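Local atomic coordinates of fiber protein 2 (Fowl adenovirus 1, PDB entry 2VTW), a protein that probably forms trimeric spikes at the capsid vertices and, through the C-terminal head domain that makes up this chain, attaches the virion to a host receptor. Residues A6-T11 and S32-Q37; F72-S77 and N84-G89; S77-Q82 and T162-I167; E132-I137 and V187-V192. All blocks are in the same frame, centred on the assembly; numbering follows the deposited sequence.

Contact 1. Residues A6-T11 and S32-Q37; sequences AFTSGT and SYFLQQ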
loop_
_atom_site.group_PDB
_atom_site.type_symbol
_atom_site.label_atom_id
_atom_site.label_comp_id
_atom_site.label_asym_id
_atom_site.label_seq_id
_atom_site.Cartn_x
_atom_site.Cartn_y
_atom_site.Cartn_z
ATOM N N ALA A 6 9.694 16.914 1.974
ATOM C CA ALA A 6 9.196 16.530 0.643
ATOM C C ALA A 6 10.232 16.787 -0.440
ATOM O O ALA A 6 10.937 17.799 -0.384
ATOM C CB ALA A 6 7.924 17.337 0.320
ATOM N N PHE A 7 10.313 15.893 -1.426
ATOM C CA PHE A 7 11.080 16.097 -2.663
ATOM C C PHE A 7 10.170 15.834 -3.897
ATOM O O PHE A 7 9.371 14.879 -3.896
ATOM C CB PHE A 7 12.289 15.159 -2.688
ATOM C CG PHE A 7 13.081 15.197 -3.961
ATOM C CD1 PHE A 7 13.737 16.368 -4.366
ATOM C CD2 PHE A 7 13.223 14.052 -4.747
ATOM C CE1 PHE A 7 14.494 16.387 -5.532
ATOM C CE2 PHE A 7 13.985 14.069 -5.925
ATOM C CZ PHE A 7 14.627 15.239 -6.307
ATOM N N THR A 8 10.284 16.683 -4.924
ATOM C CA THR A 8 9.532 16.569 -6.178
ATOM C C THR A 8 10.495 16.700 -7.342
ATOM O O THR A 8 11.349 17.589 -7.356
ATOM C CB THR A 8 8.470 17.663 -6.308
ATOM O OG1 THR A 8 7.654 17.657 -5.139
ATOM C CG2 THR A 8 7.582 17.456 -7.554
ATOM N N SER A 9 10.360 15.821 -8.321
ATOM C CA SER A 9 11.181 15.881 -9.518
ATOM C C SER A 9 10.386 15.368 -10.710
ATOM O O SER A 9 9.465 14.578 -10.557
ATOM C CB SER A 9 12.425 15.023 -9.346
ATOM O OG SER A 9 13.238 15.040 -10.507
ATOM N N GLY A 10 10.768 15.815 -11.899
ATOM C CA GLY A 10 10.141 15.348 -13.150
ATOM C C GLY A 10 9.147 16.372 -13.610
ATOM O O GLY A 10 9.139 17.477 -13.082
ATOM N N THR A 11 8.299 15.997 -14.576
ATOM C CA THR A 11 7.268 16.905 -15.130
ATOM C C THR A 11 5.861 16.539 -14.694
ATOM O O THR A 11 5.395 15.420 -14.922
ATOM C CB THR A 11 7.268 16.942 -16.699
ATOM O OG1 THR A 11 7.349 15.602 -17.237
ATOM C CG2 THR A 11 8.426 17.790 -17.202
ATOM N N SER A 32 9.097 9.916 -19.558
ATOM C CA SER A 32 8.850 10.996 -18.614
ATOM C C SER A 32 8.450 10.400 -17.265
ATOM O O SER A 32 8.086 9.225 -17.181
ATOM C CB SER A 32 7.755 11.920 -19.137
ATOM O OG SER A 32 7.986 12.200 -20.522
ATOM N N TYR A 33 8.519 11.203 -16.217
ATOM C CA TYR A 33 8.172 10.714 -14.888
ATOM C C TYR A 33 7.768 11.889 -14.033
ATOM O O TYR A 33 8.132 13.041 -14.310
ATOM C CB TYR A 33 9.338 9.941 -14.249
ATOM C CG TYR A 33 10.480 10.856 -13.879
ATOM C CD1 TYR A 33 10.459 11.546 -12.678
ATOM C CD2 TYR A 33 11.532 11.099 -14.768
ATOM C CE1 TYR A 33 11.469 12.436 -12.334
ATOM C CE2 TYR A 33 12.568 12.019 -14.432
ATOM C CZ TYR A 33 12.516 12.668 -13.208
ATOM O OH TYR A 33 13.476 13.566 -12.823
ATOM N N PHE A 34 6.988 11.603 -12.998
ATOM C CA PHE A 34 6.783 12.549 -11.946
ATOM C C PHE A 34 6.932 11.808 -10.617
ATOM O O PHE A 34 6.228 10.819 -10.359
ATOM C CB PHE A 34 5.433 13.204 -12.099
ATOM C CG PHE A 34 5.284 14.451 -11.293
ATOM C CD1 PHE A 34 6.253 15.451 -11.335
ATOM C CD2 PHE A 34 4.189 14.647 -10.490
ATOM C CE1 PHE A 34 6.126 16.603 -10.604
ATOM C CE2 PHE A 34 4.066 15.814 -9.742
ATOM C CZ PHE A 34 5.055 16.782 -9.804
ATOM N N LEU A 35 7.864 12.298 -9.800
ATOM C CA LEU A 35 8.309 11.669 -8.547
ATOM C C LEU A 35 8.030 12.624 -7.401
ATOM O O LEU A 35 8.479 13.774 -7.421
ATOM C CB LEU A 35 9.814 11.402 -8.629
ATOM C CG LEU A 35 10.543 10.933 -7.365
ATOM C CD1 LEU A 35 9.933 9.583 -6.901
ATOM C CD2 LEU A 35 12.069 10.801 -7.628
ATOM N N GLN A 36 7.245 12.188 -6.422
ATOM C CA GLN A 36 6.923 13.003 -5.254
ATOM C C GLN A 36 7.149 12.113 -4.049
ATOM O O GLN A 36 6.483 11.073 -3.921
ATOM C CB GLN A 36 5.474 13.474 -5.310
ATOM C CG GLN A 36 5.199 14.509 -6.433
ATOM C CD GLN A 36 3.735 14.778 -6.654
ATOM O OE1 GLN A 36 3.064 13.985 -7.306
ATOM N NE2 GLN A 36 3.222 15.886 -6.107
ATOM N N GLN A 37 8.125 12.473 -3.215
ATOM C CA GLN A 37 8.469 11.715 -1.990
ATOM C C GLN A 37 8.271 12.554 -0.734
ATOM O O GLN A 37 8.427 13.784 -0.765
ATOM C CB GLN A 37 9.907 11.262 -2.042
ATOM C CG GLN A 37 10.218 10.363 -3.214
ATOM C CD GLN A 37 11.667 10.007 -3.310
ATOM O OE1 GLN A 37 12.502 10.862 -3.604
ATOM N NE2 GLN A 37 11.992 8.729 -3.088
HETATM O O HOH W 1 4.939 18.079 -4.877
HETATM O O HOH W 2 9.516 13.911 -17.103
#
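Ser9 and Tyr33 meet through their hydroxyls, Ser9 OG lying 2.8 Å from Tyr33 OH, at the edge of the phenol ring and in its plane. The CB of Tyr33 leads away from the other strand, yet CG sits between the backbone N and the carbonyl carbon (chi1 70°), and the end of the side chain comes back to Gly10, whose CA is 3.3 Å from Tyr33 CE1. Both hydroxyls are also tied to the backbone of Gly89, Ser9 OG to its O and Tyr33 OH to its N.

On the face that carries Ser9, Phe7 and Gln37 lie side by side and point the same way. Gln37 OE1 approaches the edge of the phenyl ring, 3.5 Å from Phe7 CD2, with amide and ring planes 56° apart, while Gln37 NE2 bonds to Thr46 OG1. Leu35 CD2 lies 4.2 Å from Phe7 CE2. The opposite face belongs to Thr8 and Gln36: the methyl CG2 of Thr8 rests 3.5 Å from Phe34 CZ, and one water joins Thr8 OG1 to Gln36 NE2.

Paired backbone bonds hold Phe7 to Gln37 and Ser9 to Leu35, and Thr11 N reaches Tyr33 O at 3.0 Å. From Phe7 to Ser9, hydrogen-bonded and non-hydrogen-bonded pairs alternate and the side chains switch faces with them, as in an antiparallel beta hairpin, here formed by strands 4-23 and 28-40 of the fibre head.

Contact 2. Residues F72-S77 and N84-G89; sequences FTVWVS and NPSNIG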
loop_
_atom_site.group_PDB
_atom_site.type_symbol
_atom_site.label_atom_id
_atom_site.label_comp_id
_atom_site.label_asym_id
_atom_site.label_seq_id
_atom_site.Cartn_x
_atom_site.Cartn_y
_atom_site.Cartn_z
ATOM N N PHE A 72 10.505 -3.520 -17.542
ATOM C CA PHE A 72 11.467 -2.432 -17.550
ATOM C C PHE A 72 11.642 -1.825 -16.168
ATOM O O PHE A 72 10.708 -1.847 -15.343
ATOM C CB PHE A 72 11.121 -1.374 -18.599
ATOM C CG PHE A 72 9.924 -0.525 -18.285
ATOM C CD1 PHE A 72 10.047 0.611 -17.510
ATOM C CD2 PHE A 72 8.679 -0.827 -18.836
ATOM C CE1 PHE A 72 8.966 1.408 -17.239
ATOM C CE2 PHE A 72 7.579 -0.029 -18.578
ATOM C CZ PHE A 72 7.720 1.095 -17.788
ATOM N N THR A 73 12.833 -1.275 -15.920
ATOM C CA THR A 73 13.206 -0.802 -14.582
ATOM C C THR A 73 13.441 0.690 -14.582
ATOM O O THR A 73 14.052 1.248 -15.511
ATOM C CB THR A 73 14.453 -1.539 -14.065
ATOM O OG1 THR A 73 14.189 -2.942 -14.043
ATOM C CG2 THR A 73 14.885 -1.054 -12.665
ATOM N N VAL A 74 12.933 1.328 -13.540
ATOM C CA VAL A 74 13.209 2.711 -13.216
ATOM C C VAL A 74 13.881 2.740 -11.815
ATOM O O VAL A 74 13.414 2.092 -10.867
ATOM C CB VAL A 74 11.913 3.553 -13.212
ATOM C CG1 VAL A 74 12.177 5.003 -12.715
ATOM C CG2 VAL A 74 11.323 3.575 -14.608
ATOM N N TRP A 75 15.004 3.453 -11.719
ATOM C CA TRP A 75 15.726 3.663 -10.465
ATOM C C TRP A 75 15.370 4.998 -9.858
ATOM O O TRP A 75 15.532 6.023 -10.504
ATOM C CB TRP A 75 17.244 3.610 -10.719
ATOM C CG TRP A 75 17.724 2.232 -10.904
ATOM C CD1 TRP A 75 17.932 1.594 -12.076
ATOM C CD2 TRP A 75 18.038 1.291 -9.864
ATOM N NE1 TRP A 75 18.354 0.309 -11.839
ATOM C CE2 TRP A 75 18.420 0.099 -10.486
ATOM C CE3 TRP A 75 17.997 1.336 -8.471
ATOM C CZ2 TRP A 75 18.796 -1.027 -9.763
ATOM C CZ3 TRP A 75 18.366 0.227 -7.760
ATOM C CH2 TRP A 75 18.768 -0.936 -8.396
ATOM N N VAL A 76 14.853 5.010 -8.631
ATOM C CA VAL A 76 14.702 6.279 -7.897
ATOM C C VAL A 76 15.914 6.450 -6.983
ATOM O O VAL A 76 16.270 5.525 -6.215
ATOM C CB VAL A 76 13.398 6.374 -7.093
ATOM C CG1 VAL A 76 13.396 7.595 -6.188
ATOM C CG2 VAL A 76 12.219 6.424 -8.050
ATOM N N SER A 77 16.530 7.632 -7.074
ATOM C CA SER A 77 17.810 7.917 -6.419
ATOM C C SER A 77 17.705 9.204 -5.670
ATOM O O SER A 77 16.989 10.099 -6.098
ATOM C CB SER A 77 18.938 7.992 -7.447
ATOM O OG SER A 77 20.190 8.267 -6.830
ATOM N N ASN A 84 22.882 7.569 -9.989
ATOM C CA ASN A 84 21.615 8.002 -10.567
ATOM C C ASN A 84 21.404 7.353 -11.945
ATOM O O ASN A 84 21.319 8.043 -12.945
ATOM C CB ASN A 84 21.616 9.521 -10.685
ATOM C CG ASN A 84 20.232 10.099 -10.908
ATOM O OD1 ASN A 84 19.227 9.360 -10.986
ATOM N ND2 ASN A 84 20.153 11.428 -10.970
ATOM N N PRO A 85 21.293 6.019 -11.990
ATOM C CA PRO A 85 21.243 5.256 -13.248
ATOM C C PRO A 85 20.160 5.689 -14.247
ATOM O O PRO A 85 20.355 5.523 -15.455
ATOM C CB PRO A 85 20.965 3.825 -12.786
ATOM C CG PRO A 85 21.295 3.784 -11.345
ATOM C CD PRO A 85 21.206 5.145 -10.804
ATOM N N SER A 86 19.062 6.247 -13.734
ATOM C CA SER A 86 17.871 6.616 -14.515
ATOM C C SER A 86 17.743 8.108 -14.741
ATOM O O SER A 86 16.840 8.539 -15.425
ATOM C CB SER A 86 16.583 6.092 -13.817
ATOM O OG SER A 86 16.479 4.677 -13.960
ATOM N N ASN A 87 18.630 8.893 -14.138
ATOM C CA ASN A 87 18.762 10.312 -14.436
ATOM C C ASN A 87 17.585 11.061 -13.873
ATOM O O ASN A 87 17.006 11.922 -14.530
ATOM C CB ASN A 87 18.949 10.538 -15.957
ATOM C CG ASN A 87 19.267 11.991 -16.336
ATOM O OD1 ASN A 87 19.891 12.747 -15.567
ATOM N ND2 ASN A 87 18.796 12.396 -17.529
ATOM N N ILE A 88 17.242 10.740 -12.625
ATOM C CA ILE A 88 16.316 11.575 -11.877
ATOM C C ILE A 88 16.922 12.966 -11.812
ATOM O O ILE A 88 18.066 13.112 -11.424
ATOM C CB ILE A 88 16.020 11.031 -10.438
ATOM C CG1 ILE A 88 15.537 9.577 -10.489
ATOM C CG2 ILE A 88 14.967 11.859 -9.730
ATOM C CD1 ILE A 88 14.396 9.324 -11.477
ATOM N N GLY A 89 16.139 13.971 -12.202
ATOM C CA GLY A 89 16.578 15.348 -12.237
ATOM C C GLY A 89 16.512 16.031 -10.886
ATOM O O GLY A 89 15.843 15.562 -9.950
HETATM O O HOH W 3 18.274 6.913 -10.906
#
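Asn84 touches Ser77 with its carboxamide oxygen, OD1 standing 3.8 Å from Ser77 CB. The amide is held within its own segment: OD1 accepts from Ile88 N, and ND2 donates to Ile88 O at 2.7 Å, a bond lying in the plane of both groups; ND2 also bonds to Leu80 O. A water adds a further link, donating to Asn84 OD1 and Trp75 O and accepting from Ser86 N.

Pro85 comes next and lies over one face of the indole. Its CG is 4.2 Å from the centroid of the five-membered ring of Trp75 and 22° off the ring normal, a CH-pi contact. Residues Asn84 to Asn87 make a type I beta turn, which presents this proline and the following serine to strand 71-76 in the core of the head domain.

Ser86 has OG anti to the carbonyl carbon (chi1 -73°), where it accepts from Trp75 N at 2.9 Å in a nearly straight bond (167°); the same oxygen is bonded to Asn20 O of strand 4-23. Beyond the turn, Ile88 lays CG1 against the backbone, 3.6 Å from Trp75 O and 4.1 Å from Ser77 N, an amide that is buried with no polar partner in the model.

Contact 3. Residues S77-Q82 and T162-I167; sequences SSFLTQ and TTYNLI. With SO4 (sulfate ion), chain G.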
loop_
_atom_site.group_PDB
_atom_site.type_symbol
_atom_site.label_atom_id
_atom_site.label_comp_id
_atom_site.label_asym_id
_atom_site.label_seq_id
_atom_site.Cartn_x
_atom_site.Cartn_y
_atom_site.Cartn_z
ATOM N N SER A 77 16.530 7.632 -7.074
ATOM C CA SER A 77 17.810 7.917 -6.419
ATOM C C SER A 77 17.705 9.204 -5.670
ATOM O O SER A 77 16.989 10.099 -6.098
ATOM C CB SER A 77 18.938 7.992 -7.447
ATOM O OG SER A 77 20.190 8.267 -6.830
ATOM N N SER A 78 18.356 9.233 -4.500
ATOM C CA SER A 78 18.601 10.431 -3.733
ATOM C C SER A 78 20.058 10.962 -3.946
ATOM O O SER A 78 20.405 11.977 -3.376
ATOM C CB SER A 78 18.397 10.164 -2.238
ATOM O OG SER A 78 19.329 9.197 -1.751
ATOM N N PHE A 79 20.870 10.250 -4.730
ATOM C CA PHE A 79 22.271 10.615 -5.026
ATOM C C PHE A 79 22.328 11.032 -6.498
ATOM O O PHE A 79 22.734 10.249 -7.376
ATOM C CB PHE A 79 23.208 9.425 -4.801
ATOM C CG PHE A 79 23.154 8.845 -3.402
ATOM C CD1 PHE A 79 23.770 9.493 -2.340
ATOM C CD2 PHE A 79 22.487 7.647 -3.156
ATOM C CE1 PHE A 79 23.740 8.952 -1.066
ATOM C CE2 PHE A 79 22.453 7.102 -1.890
ATOM C CZ PHE A 79 23.078 7.748 -0.841
ATOM N N LEU A 80 21.872 12.247 -6.760
ATOM C CA LEU A 80 21.578 12.666 -8.118
ATOM C C LEU A 80 22.822 12.879 -8.957
ATOM O O LEU A 80 22.706 12.905 -10.174
ATOM C CB LEU A 80 20.719 13.933 -8.134
ATOM C CG LEU A 80 19.331 13.812 -7.481
ATOM C CD1 LEU A 80 18.508 15.070 -7.650
ATOM C CD2 LEU A 80 18.598 12.588 -8.047
ATOM N N THR A 81 23.998 13.008 -8.329
ATOM C CA THR A 81 25.264 13.035 -9.087
ATOM C C THR A 81 26.094 11.762 -8.928
ATOM O O THR A 81 26.544 11.199 -9.929
ATOM C CB THR A 81 26.092 14.325 -8.772
ATOM O OG1 THR A 81 26.181 14.511 -7.353
ATOM C CG2 THR A 81 25.408 15.538 -9.353
ATOM N N GLN A 82 26.244 11.259 -7.702
ATOM C CA GLN A 82 27.092 10.077 -7.457
ATOM C C GLN A 82 26.520 8.729 -7.916
ATOM O O GLN A 82 27.282 7.815 -8.259
ATOM C CB GLN A 82 27.440 9.945 -5.964
ATOM C CG GLN A 82 28.081 11.151 -5.287
ATOM C CD GLN A 82 28.390 10.873 -3.820
ATOM O OE1 GLN A 82 29.200 9.995 -3.502
ATOM N NE2 GLN A 82 27.734 11.594 -2.920
ATOM N N THR A 162 32.029 2.045 -4.317
ATOM C CA THR A 162 31.164 2.182 -3.171
ATOM C C THR A 162 29.696 1.860 -3.571
ATOM O O THR A 162 29.245 2.076 -4.690
ATOM C CB THR A 162 31.331 3.574 -2.517
ATOM O OG1 THR A 162 32.403 3.506 -1.557
ATOM C CG2 THR A 162 30.084 4.052 -1.815
ATOM N N THR A 163 28.981 1.315 -2.604
ATOM C CA THR A 163 27.594 0.893 -2.763
ATOM C C THR A 163 26.707 2.027 -2.245
ATOM O O THR A 163 27.003 2.642 -1.236
ATOM C CB THR A 163 27.447 -0.461 -2.030
ATOM O OG1 THR A 163 27.102 -1.510 -2.948
ATOM C CG2 THR A 163 26.588 -0.373 -0.861
ATOM N N TYR A 164 25.672 2.371 -3.017
ATOM C CA TYR A 164 24.639 3.321 -2.608
ATOM C C TYR A 164 23.248 2.624 -2.649
ATOM O O TYR A 164 22.945 1.842 -3.557
ATOM C CB TYR A 164 24.575 4.517 -3.570
ATOM C CG TYR A 164 25.847 5.316 -3.698
ATOM C CD1 TYR A 164 25.953 6.586 -3.144
ATOM C CD2 TYR A 164 26.933 4.811 -4.418
ATOM C CE1 TYR A 164 27.133 7.343 -3.279
ATOM C CE2 TYR A 164 28.124 5.556 -4.559
ATOM C CZ TYR A 164 28.216 6.818 -3.981
ATOM O OH TYR A 164 29.382 7.564 -4.112
ATOM N N ASN A 165 22.404 2.949 -1.676
ATOM C CA ASN A 165 21.056 2.356 -1.591
ATOM C C ASN A 165 20.022 3.207 -2.338
ATOM O O ASN A 165 19.775 4.358 -1.997
ATOM C CB ASN A 165 20.652 2.148 -0.143
ATOM C CG ASN A 165 21.561 1.169 0.594
ATOM O OD1 ASN A 165 21.990 0.131 0.072
ATOM N ND2 ASN A 165 21.869 1.512 1.818
ATOM N N LEU A 166 19.466 2.612 -3.391
ATOM C CA LEU A 166 18.426 3.199 -4.234
ATOM C C LEU A 166 17.188 2.280 -4.247
ATOM O O LEU A 166 17.281 1.132 -3.818
ATOM C CB LEU A 166 18.936 3.358 -5.671
ATOM C CG LEU A 166 19.834 4.586 -6.002
ATOM C CD1 LEU A 166 21.169 4.540 -5.241
ATOM C CD2 LEU A 166 20.036 4.656 -7.520
ATOM N N ILE A 167 16.067 2.789 -4.775
ATOM C CA ILE A 167 14.858 1.981 -5.006
ATOM C C ILE A 167 14.706 1.587 -6.489
ATOM O O ILE A 167 14.570 2.447 -7.331
ATOM C CB ILE A 167 13.541 2.722 -4.542
ATOM C CG1 ILE A 167 13.741 3.432 -3.198
ATOM C CG2 ILE A 167 12.345 1.696 -4.512
ATOM C CD1 ILE A 167 12.713 4.489 -2.850
HETATM S S SO4 G . 25.014 13.445 -4.465
HETATM O O1 SO4 G . 24.804 12.712 -3.230
HETATM O O2 SO4 G . 26.303 14.100 -4.361
HETATM O O3 SO4 G . 25.037 12.573 -5.625
HETATM O O4 SO4 G . 24.017 14.490 -4.535
HETATM O O HOH W 4 18.940 6.916 -2.988
#
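Phe79 and Tyr164 carry the aromatic part of the contact as a T-shaped pair, the edge of the tyrosine directed at the face of the phenylalanine. Their centroids are 4.8 Å apart and the planes meet at 70°. Tyr164 CD1 stands over the centre of the Phe79 ring, 3.5 Å above its plane; the opposite face of the same ring receives Ser78 OG, nearer the rim. CB of Tyr164 points toward the loop, and CG is anti to the carbonyl carbon (chi1 -59°).

Apolar contacts extend this patch along the strand. Leu166 touches Ser77 CB with CD2 at 3.5 Å, and its CD1 meets the edge of Phe79, 4.0 Å from CD2 of that ring. The loop that follows strand 71-76 is thus folded onto strand 163-173, the antiparallel neighbour of strand 71-76 in the sheet of the head domain.

Among the hydrogen bonds, Tyr164 OH donates to Gln82 OE1 at 2.5 Å, from above the carbonyl plane, the amide and the ring being turned 88° against each other; Asn160 ND2 also bonds to this hydroxyl. Within the loop, Ser77 OG accepts from Phe79 N at 3.0 Å, an ST turn, and the same hydroxyl bonds to Cys83 O. A water accepts from Ser78 N and donates to Asn165 O, bridging loop and strand.

A sulfate ion, probably from the crystallisation liquor, sits against the loop at Thr81 and Gln82. Its O3 accepts from Thr81 N and, at 2.7 Å, from Gln82 N. Gln82 NE2 reaches sulfate O1 at 3.2 Å.

Contact 4. Residues E132-I137 and V187-V192; sequences ESYRPI and VAIGPV. With SO4 (sulfate ion), chain N.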
loop_
_atom_site.group_PDB
_atom_site.type_symbol
_atom_site.label_atom_id
_atom_site.label_comp_id
_atom_site.label_asym_id
_atom_site.label_seq_id
_atom_site.Cartn_x
_atom_site.Cartn_y
_atom_site.Cartn_z
ATOM N N GLU A 132 2.883 -4.799 -6.577
ATOM C CA GLU A 132 1.603 -4.114 -6.659
ATOM C C GLU A 132 1.045 -4.175 -8.084
ATOM O O GLU A 132 1.795 -4.089 -9.041
ATOM C CB GLU A 132 1.782 -2.655 -6.267
ATOM C CG GLU A 132 2.142 -2.417 -4.790
ATOM C CD GLU A 132 0.973 -2.536 -3.814
ATOM O OE1 GLU A 132 -0.113 -3.124 -4.127
ATOM O OE2 GLU A 132 1.166 -2.014 -2.695
ATOM N N SER A 133 -0.271 -4.287 -8.223
ATOM C CA SER A 133 -0.904 -4.444 -9.539
ATOM C C SER A 133 -1.548 -3.160 -10.004
ATOM O O SER A 133 -2.297 -2.554 -9.273
ATOM C CB SER A 133 -1.928 -5.588 -9.508
ATOM O OG SER A 133 -1.307 -6.812 -9.068
ATOM N N TYR A 134 -1.225 -2.729 -11.227
ATOM C CA TYR A 134 -1.812 -1.508 -11.801
ATOM C C TYR A 134 -2.386 -1.773 -13.177
ATOM O O TYR A 134 -1.962 -2.677 -13.895
ATOM C CB TYR A 134 -0.770 -0.360 -11.940
ATOM C CG TYR A 134 -0.189 0.034 -10.643
ATOM C CD1 TYR A 134 -0.616 1.170 -9.967
ATOM C CD2 TYR A 134 0.790 -0.755 -10.067
ATOM C CE1 TYR A 134 -0.071 1.494 -8.727
ATOM C CE2 TYR A 134 1.327 -0.445 -8.855
ATOM C CZ TYR A 134 0.886 0.667 -8.187
ATOM O OH TYR A 134 1.478 0.915 -6.978
ATOM N N ARG A 135 -3.359 -0.963 -13.531
ATOM C CA ARG A 135 -3.757 -0.871 -14.918
ATOM C C ARG A 135 -3.382 0.515 -15.429
ATOM O O ARG A 135 -3.835 1.517 -14.890
ATOM C CB ARG A 135 -5.246 -1.130 -15.095
ATOM C CG ARG A 135 -5.664 -1.100 -16.556
ATOM C CD ARG A 135 -7.165 -1.185 -16.736
ATOM N NE ARG A 135 -7.656 -2.560 -16.579
ATOM C CZ ARG A 135 -8.531 -2.982 -15.664
ATOM N NH1 ARG A 135 -9.078 -2.163 -14.794
ATOM N NH2 ARG A 135 -8.907 -4.265 -15.655
ATOM N N PRO A 136 -2.572 0.560 -16.496
ATOM C CA PRO A 136 -2.217 1.831 -17.107
ATOM C C PRO A 136 -3.227 2.300 -18.162
ATOM O O PRO A 136 -4.135 1.555 -18.547
ATOM C CB PRO A 136 -0.903 1.507 -17.796
ATOM C CG PRO A 136 -1.074 0.125 -18.249
ATOM C CD PRO A 136 -1.969 -0.571 -17.231
ATOM N N ILE A 137 -2.999 3.513 -18.649
ATOM C CA ILE A 137 -3.780 4.145 -19.710
ATOM C C ILE A 137 -2.971 4.107 -21.034
ATOM O O ILE A 137 -1.767 4.415 -21.040
ATOM C CB ILE A 137 -4.048 5.613 -19.348
ATOM C CG1 ILE A 137 -5.410 5.785 -18.661
ATOM C CG2 ILE A 137 -4.045 6.475 -20.598
ATOM C CD1 ILE A 137 -6.505 6.267 -19.592
ATOM N N VAL A 187 1.818 4.804 -23.166
ATOM C CA VAL A 187 1.385 4.090 -21.962
ATOM C C VAL A 187 1.795 4.963 -20.784
ATOM O O VAL A 187 2.896 5.500 -20.762
ATOM C CB VAL A 187 1.991 2.675 -21.852
ATOM C CG1 VAL A 187 3.518 2.736 -21.846
ATOM C CG2 VAL A 187 1.444 1.935 -20.584
ATOM N N ALA A 188 0.862 5.186 -19.870
ATOM C CA ALA A 188 1.067 6.020 -18.708
ATOM C C ALA A 188 0.530 5.264 -17.483
ATOM O O ALA A 188 -0.565 4.658 -17.526
ATOM C CB ALA A 188 0.382 7.359 -18.865
ATOM N N ILE A 189 1.312 5.287 -16.409
ATOM C CA ILE A 189 1.066 4.438 -15.248
ATOM C C ILE A 189 1.289 5.238 -13.997
ATOM O O ILE A 189 2.217 6.047 -13.929
ATOM C CB ILE A 189 1.987 3.199 -15.240
ATOM C CG1 ILE A 189 1.721 2.310 -14.015
ATOM C CG2 ILE A 189 3.434 3.630 -15.249
ATOM C CD1 ILE A 189 2.321 0.929 -14.110
ATOM N N GLY A 190 0.415 5.005 -13.017
ATOM C CA GLY A 190 0.557 5.558 -11.677
ATOM C C GLY A 190 -0.749 6.057 -11.103
ATOM O O GLY A 190 -1.798 5.949 -11.748
ATOM N N PRO A 191 -0.692 6.638 -9.895
ATOM C CA PRO A 191 0.534 6.766 -9.081
ATOM C C PRO A 191 0.960 5.428 -8.483
ATOM O O PRO A 191 0.124 4.686 -7.959
ATOM C CB PRO A 191 0.140 7.755 -7.982
ATOM C CG PRO A 191 -1.350 7.677 -7.893
ATOM C CD PRO A 191 -1.863 7.215 -9.234
ATOM N N VAL A 192 2.238 5.091 -8.640
ATOM C CA VAL A 192 2.800 3.897 -8.036
ATOM C C VAL A 192 3.371 4.332 -6.703
ATOM O O VAL A 192 4.300 5.148 -6.688
ATOM C CB VAL A 192 3.888 3.313 -8.909
ATOM C CG1 VAL A 192 4.534 2.096 -8.227
ATOM C CG2 VAL A 192 3.320 2.952 -10.302
HETATM S S SO4 N . -9.939 -5.869 -18.768
HETATM O O1 SO4 N . -8.765 -6.057 -17.897
HETATM O O2 SO4 N . -9.695 -4.802 -19.743
HETATM O O3 SO4 N . -10.104 -7.082 -19.553
HETATM O O4 SO4 N . -11.171 -5.587 -18.024
HETATM O O HOH W 5 0.187 2.497 -5.688
HETATM O O HOH W 6 -2.222 3.513 -13.476
#
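Ile137 and Ala188 form an antiparallel hydrogen-bonded pair, Ile137 N to Ala188 O at 2.9 Å and Ala188 N to Ile137 O at 3.0 Å, and from this bridge the segments spread apart, their axes running at 137° between N-to-C directions. Where the backbones have parted, a water spans the gap from Arg135 O to Gly190 N.

Pro136 lies next to the bridge, with CB 3.7 Å from Val187 CG2 and 3.2 Å from Ala188 O. Farther along, Ile189 sends CD1 to Tyr134 CB, at 4.0 Å. The phenol ring then passes over Val192, whose CG2 sits over one face, 4.0 Å from the centroid and 14° off the normal, in a CH-pi contact; Tyr134 CE1 comes within 3.3 Å of Pro191 O, just past the cis peptide between Gly190 and Pro191. A second water links Tyr134 OH to Pro191 O.

CB of Arg135 leads away from the other segment, and its NH2 bonds to a sulfate ion, probably from the crystallisation liquor, also bonded by Arg127 of a neighbouring subunit. Ser133 to Arg135 pair antiparallel with a strand of that same subunit, and the sheet therefore continues from chain to chain, an intersubunit junction of the trimeric fibre head.

How the contacts relate
All four contacts belong to one beta-rich head domain and draw on a single branched sheet. Contact 1 closes before contacts 2 and 3 open; these two share Ser77 and interleave along the chain, and contact 4 interleaves with contact 3. Contacts 1, 2 and 3 form a continuous cluster: centres of contacts 1 and 2 are about 11 Å apart, those of 2 and 3 about 9 Å, with Val76 N bonded to Ile167 O between neighbouring strands. Contact 4 stands apart, its centre about 25 Å from that of contact 3, across the chain's centre. Contacts 1 to 3 thus join strands and loops, while contact 4, like contact 1, reaches a neighbouring subunit, in its case with strand pairing across the interface.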